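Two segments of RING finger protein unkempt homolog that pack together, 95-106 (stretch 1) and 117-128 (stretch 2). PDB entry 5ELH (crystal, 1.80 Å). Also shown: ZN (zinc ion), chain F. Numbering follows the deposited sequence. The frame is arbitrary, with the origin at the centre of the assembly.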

# COMPACT_ATOMS: atom_id res chain seq x y z
N TYR A 95 9.30 -8.46 15.19
CA TYR A 95 8.79 -9.79 15.50
C TYR A 95 8.01 -10.52 14.40
O TYR A 95 7.99 -11.75 14.39
CB TYR A 95 7.92 -9.72 16.75
CG TYR A 95 8.70 -9.50 18.02
CD1 TYR A 95 9.70 -10.39 18.39
CD2 TYR A 95 8.44 -8.42 18.85
CE1 TYR A 95 10.41 -10.22 19.54
CE2 TYR A 95 9.16 -8.23 20.01
CZ TYR A 95 10.15 -9.13 20.35
OH TYR A 95 10.87 -8.98 21.50
N TYR A 96 7.38 -9.79 13.49
CA TYR A 96 6.54 -10.43 12.47
C TYR A 96 7.28 -11.53 11.71
O TYR A 96 8.35 -11.30 11.14
CB TYR A 96 5.99 -9.38 11.50
CG TYR A 96 5.10 -9.93 10.42
CD1 TYR A 96 3.87 -10.50 10.71
CD2 TYR A 96 5.49 -9.85 9.09
CE1 TYR A 96 3.06 -10.99 9.70
CE2 TYR A 96 4.68 -10.34 8.08
CZ TYR A 96 3.47 -10.90 8.39
OH TYR A 96 2.68 -11.38 7.38
N LYS A 97 6.70 -12.73 11.72
CA LYS A 97 7.23 -13.91 11.02
C LYS A 97 8.69 -14.23 11.33
O LYS A 97 9.40 -14.77 10.47
CB LYS A 97 7.07 -13.76 9.50
CG LYS A 97 5.65 -13.50 9.03
CD LYS A 97 4.93 -14.76 8.72
CE LYS A 97 3.51 -14.47 8.31
NZ LYS A 97 2.77 -15.74 8.11
N THR A 98 9.14 -13.94 12.55
CA THR A 98 10.52 -14.22 12.95
C THR A 98 10.69 -15.57 13.65
O THR A 98 11.81 -16.02 13.86
CB THR A 98 11.07 -13.12 13.88
OG1 THR A 98 10.28 -13.05 15.06
CG2 THR A 98 11.06 -11.79 13.17
N GLY A 99 9.57 -16.20 14.00
CA GLY A 99 9.59 -17.50 14.65
C GLY A 99 8.56 -18.42 14.02
O GLY A 99 7.67 -17.97 13.28
N ILE A 100 8.66 -19.72 14.31
CA ILE A 100 7.76 -20.72 13.74
C ILE A 100 6.49 -20.88 14.60
O ILE A 100 6.58 -21.07 15.81
CB ILE A 100 8.47 -22.10 13.62
CG1 ILE A 100 9.71 -21.99 12.73
CG2 ILE A 100 7.52 -23.15 13.07
CD1 ILE A 100 9.43 -21.63 11.28
N CYS A 101 5.33 -20.83 13.96
CA CYS A 101 4.06 -21.03 14.66
C CYS A 101 4.05 -22.42 15.25
O CYS A 101 4.56 -23.36 14.63
CB CYS A 101 2.88 -20.88 13.70
SG CYS A 101 1.26 -20.69 14.51
N ILE A 102 3.47 -22.58 16.44
CA ILE A 102 3.37 -23.93 17.01
C ILE A 102 2.20 -24.70 16.39
O ILE A 102 2.22 -25.94 16.36
CB ILE A 102 3.28 -23.91 18.56
CG1 ILE A 102 1.94 -23.36 19.04
CG2 ILE A 102 4.42 -23.09 19.16
CD1 ILE A 102 1.67 -23.66 20.50
N HIS A 103 1.20 -23.98 15.89
CA HIS A 103 0.03 -24.59 15.26
C HIS A 103 0.37 -25.14 13.88
O HIS A 103 1.36 -24.75 13.27
CB HIS A 103 -1.10 -23.56 15.14
CG HIS A 103 -1.38 -22.81 16.41
ND1 HIS A 103 -1.69 -23.45 17.59
CD2 HIS A 103 -1.42 -21.49 16.67
CE1 HIS A 103 -1.89 -22.54 18.54
NE2 HIS A 103 -1.74 -21.34 18.00
N GLU A 104 -0.45 -26.07 13.38
CA GLU A 104 -0.22 -26.68 12.08
C GLU A 104 -0.89 -25.89 10.96
O GLU A 104 -1.74 -25.04 11.20
CB GLU A 104 -0.72 -28.13 12.05
CG GLU A 104 0.39 -29.18 11.95
CD GLU A 104 -0.09 -30.48 11.32
OE1 GLU A 104 0.76 -31.23 10.76
OE2 GLU A 104 -1.31 -30.75 11.38
N THR A 105 -0.49 -26.19 9.73
CA THR A 105 -1.06 -25.57 8.54
C THR A 105 -2.11 -26.49 7.93
O THR A 105 -1.98 -27.71 8.00
CB THR A 105 0.04 -25.31 7.50
OG1 THR A 105 1.19 -24.74 8.14
CG2 THR A 105 -0.46 -24.37 6.41
N ASP A 106 -3.16 -25.91 7.33
CA ASP A 106 -4.16 -26.70 6.63
C ASP A 106 -3.77 -26.92 5.16
O ASP A 106 -2.67 -26.55 4.74
CB ASP A 106 -5.56 -26.08 6.75
CG ASP A 106 -5.64 -24.67 6.19
OD1 ASP A 106 -4.79 -24.29 5.36
OD2 ASP A 106 -6.57 -23.94 6.58
N HIS A 117 -3.90 -14.80 8.27
CA HIS A 117 -3.29 -13.61 8.84
C HIS A 117 -2.25 -13.91 9.92
O HIS A 117 -1.64 -12.99 10.45
CB HIS A 117 -4.35 -12.67 9.42
CG HIS A 117 -5.31 -12.13 8.40
ND1 HIS A 117 -4.94 -11.87 7.10
CD2 HIS A 117 -6.62 -11.83 8.49
CE1 HIS A 117 -5.98 -11.42 6.43
NE2 HIS A 117 -7.02 -11.39 7.25
N CYS A 118 -2.03 -15.19 10.21
CA CYS A 118 -1.15 -15.59 11.30
C CYS A 118 0.19 -14.85 11.24
O CYS A 118 0.77 -14.69 10.17
CB CYS A 118 -0.90 -17.09 11.29
SG CYS A 118 0.18 -17.60 12.63
N ALA A 119 0.66 -14.39 12.39
CA ALA A 119 1.85 -13.55 12.47
C ALA A 119 3.13 -14.36 12.69
O ALA A 119 4.22 -13.80 12.75
CB ALA A 119 1.68 -12.50 13.58
N PHE A 120 2.99 -15.68 12.82
CA PHE A 120 4.15 -16.55 12.91
C PHE A 120 4.38 -17.21 11.56
O PHE A 120 3.47 -17.28 10.73
CB PHE A 120 3.96 -17.62 14.00
CG PHE A 120 4.08 -17.08 15.40
CD1 PHE A 120 3.01 -16.44 16.01
CD2 PHE A 120 5.26 -17.23 16.11
CE1 PHE A 120 3.12 -15.95 17.30
CE2 PHE A 120 5.38 -16.74 17.40
CZ PHE A 120 4.30 -16.10 17.99
N ALA A 121 5.61 -17.69 11.34
CA ALA A 121 5.95 -18.35 10.08
C ALA A 121 5.52 -19.81 10.09
O ALA A 121 5.73 -20.53 11.06
CB ALA A 121 7.44 -18.25 9.83
N HIS A 122 4.92 -20.23 8.99
CA HIS A 122 4.60 -21.63 8.78
C HIS A 122 5.54 -22.15 7.71
O HIS A 122 5.31 -21.95 6.52
CB HIS A 122 3.14 -21.79 8.39
CG HIS A 122 2.19 -21.44 9.50
ND1 HIS A 122 1.54 -22.38 10.25
CD2 HIS A 122 1.82 -20.23 10.00
CE1 HIS A 122 0.80 -21.78 11.16
NE2 HIS A 122 0.96 -20.48 11.04
N GLY A 123 6.62 -22.79 8.16
CA GLY A 123 7.69 -23.24 7.29
C GLY A 123 8.87 -22.28 7.34
O GLY A 123 8.67 -21.07 7.42
N PRO A 124 10.10 -22.81 7.29
CA PRO A 124 11.29 -21.94 7.28
C PRO A 124 11.35 -21.00 6.08
O PRO A 124 12.04 -19.98 6.14
CB PRO A 124 12.45 -22.94 7.22
CG PRO A 124 11.92 -24.19 7.78
CD PRO A 124 10.48 -24.23 7.38
N HIS A 125 10.64 -21.33 5.01
CA HIS A 125 10.59 -20.47 3.82
C HIS A 125 9.83 -19.19 4.11
O HIS A 125 9.95 -18.21 3.38
CB HIS A 125 9.90 -21.21 2.68
CG HIS A 125 8.44 -21.45 2.93
ND1 HIS A 125 7.99 -22.34 3.87
CD2 HIS A 125 7.34 -20.91 2.36
CE1 HIS A 125 6.67 -22.34 3.87
NE2 HIS A 125 6.25 -21.48 2.97
N ASP A 126 9.02 -19.21 5.17
CA ASP A 126 8.13 -18.10 5.49
C ASP A 126 8.75 -17.21 6.55
O ASP A 126 8.14 -16.23 6.96
CB ASP A 126 6.78 -18.64 5.97
CG ASP A 126 5.68 -17.59 6.00
OD1 ASP A 126 5.74 -16.61 5.23
OD2 ASP A 126 4.73 -17.76 6.79
N LEU A 127 9.96 -17.54 7.00
CA LEU A 127 10.63 -16.74 8.03
C LEU A 127 11.23 -15.47 7.45
O LEU A 127 11.63 -15.43 6.29
CB LEU A 127 11.75 -17.54 8.69
CG LEU A 127 11.32 -18.67 9.62
CD1 LEU A 127 12.49 -19.62 9.87
CD2 LEU A 127 10.80 -18.11 10.92
N ARG A 128 11.27 -14.42 8.26
CA ARG A 128 12.09 -13.26 7.96
C ARG A 128 13.01 -13.00 9.14
O ARG A 128 12.73 -13.43 10.26
CB ARG A 128 11.24 -12.02 7.67
CG ARG A 128 10.26 -11.66 8.76
CD ARG A 128 9.39 -10.49 8.34
NE ARG A 128 10.09 -9.22 8.47
CZ ARG A 128 10.20 -8.52 9.61
NH1 ARG A 128 9.65 -8.96 10.73
NH2 ARG A 128 10.88 -7.39 9.62
ZN ZN F . -0.01 -19.94 12.78
O HOH W 1 0.32 -12.69 8.25
O HOH W 2 0.42 -16.07 7.46
O HOH W 3 2.99 -15.61 4.78
O HOH W 4 13.94 -14.99 12.22

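The apolar part of this contact is built around Cys101, Ile100 and their neighbours. Cys101 directs its CA-to-CB bond toward the other stretch, and its CB lies 3.4 Å from Phe120 CB. The same methylene packs on the imidazole of His122: Cys101 CB is 3.6 Å from the ring centroid and 28° off the ring normal, a CH-pi arrangement over one face. Ile100 behaves differently. Its CA-to-CB bond points away overall, yet with both chi angles in m the end of the chain comes back, placing Ile100 CD1 3.8 Å from Leu127 CD2 and 4.2 Å from Ala121 CB. A further apolar contact joins Tyr96 CD1 to Ala119 CB at 4.1 Å.

Cys101 and His122 also share a metal. Zinc is bound by Cys101 SG at 2.3 Å, Cys118 SG at 2.4 Å and His122 NE2 at 2.1 Å, with one more ligand elsewhere in the structure. Because these three ligands come from both stretches, the ion crosslinks them, and the two sulfurs, Cys101 SG and Cys118 SG, stand 3.8 Å apart, too far for a disulfide. The other ring nitrogen also reaches stretch 1: His122 ND1 donates to Thr105 OG1 at 3.2 Å; the 129° angle marks this bond as weak, and Thr105 is poorly ordered.

Backbone pairing accompanies the metal site. Ala121 N donates to Gly99 O at 2.8 Å (163°) and Cys101 N to Ala121 O at 2.9 Å (165°), so Ala121 uses both its amide and its carbonyl on the residues flanking Ile100. This is a single beta bridge between Ile100 and Ala121, with no regular strand around it. Ile100 CA adds a CA-H...O contact to Ala121 O at 3.4 Å.

Farther along, a type II turn from Tyr95 to Thr98 presents Lys97 to stretch 2. The Lys97 backbone bonds on both its polar groups: Lys97 N donates to Ala119 O at 2.9 Å, and Lys97 O accepts from Arg128 N at 2.9 Å. Its side chain starts sideways but ends nearer, and the ammonium is the most concentrated polar site here. Lys97 NZ donates to Cys118 O and to Phe120 O, each at 3.1 Å, and forms a salt bridge with Asp126 OD2, also at 3.1 Å. One charged group thus gathers two carbonyls and a carboxylate of stretch 2; stretch 2 covers 131 Å² of Lys97 as a whole, the largest area of any residue in the contact.

At the polar edge, Arg128 NH1 donates to Tyr96 O at 2.7 Å with an angle of 167°, the carbonyl lying near the guanidinium plane, as a directed hydrogen bond requires. Water completes the margin: water 4 donates to Thr98 O at 2.9 Å and to Arg128 O at 2.8 Å, bridging two carbonyl acceptors, one from each stretch, by giving a proton to each.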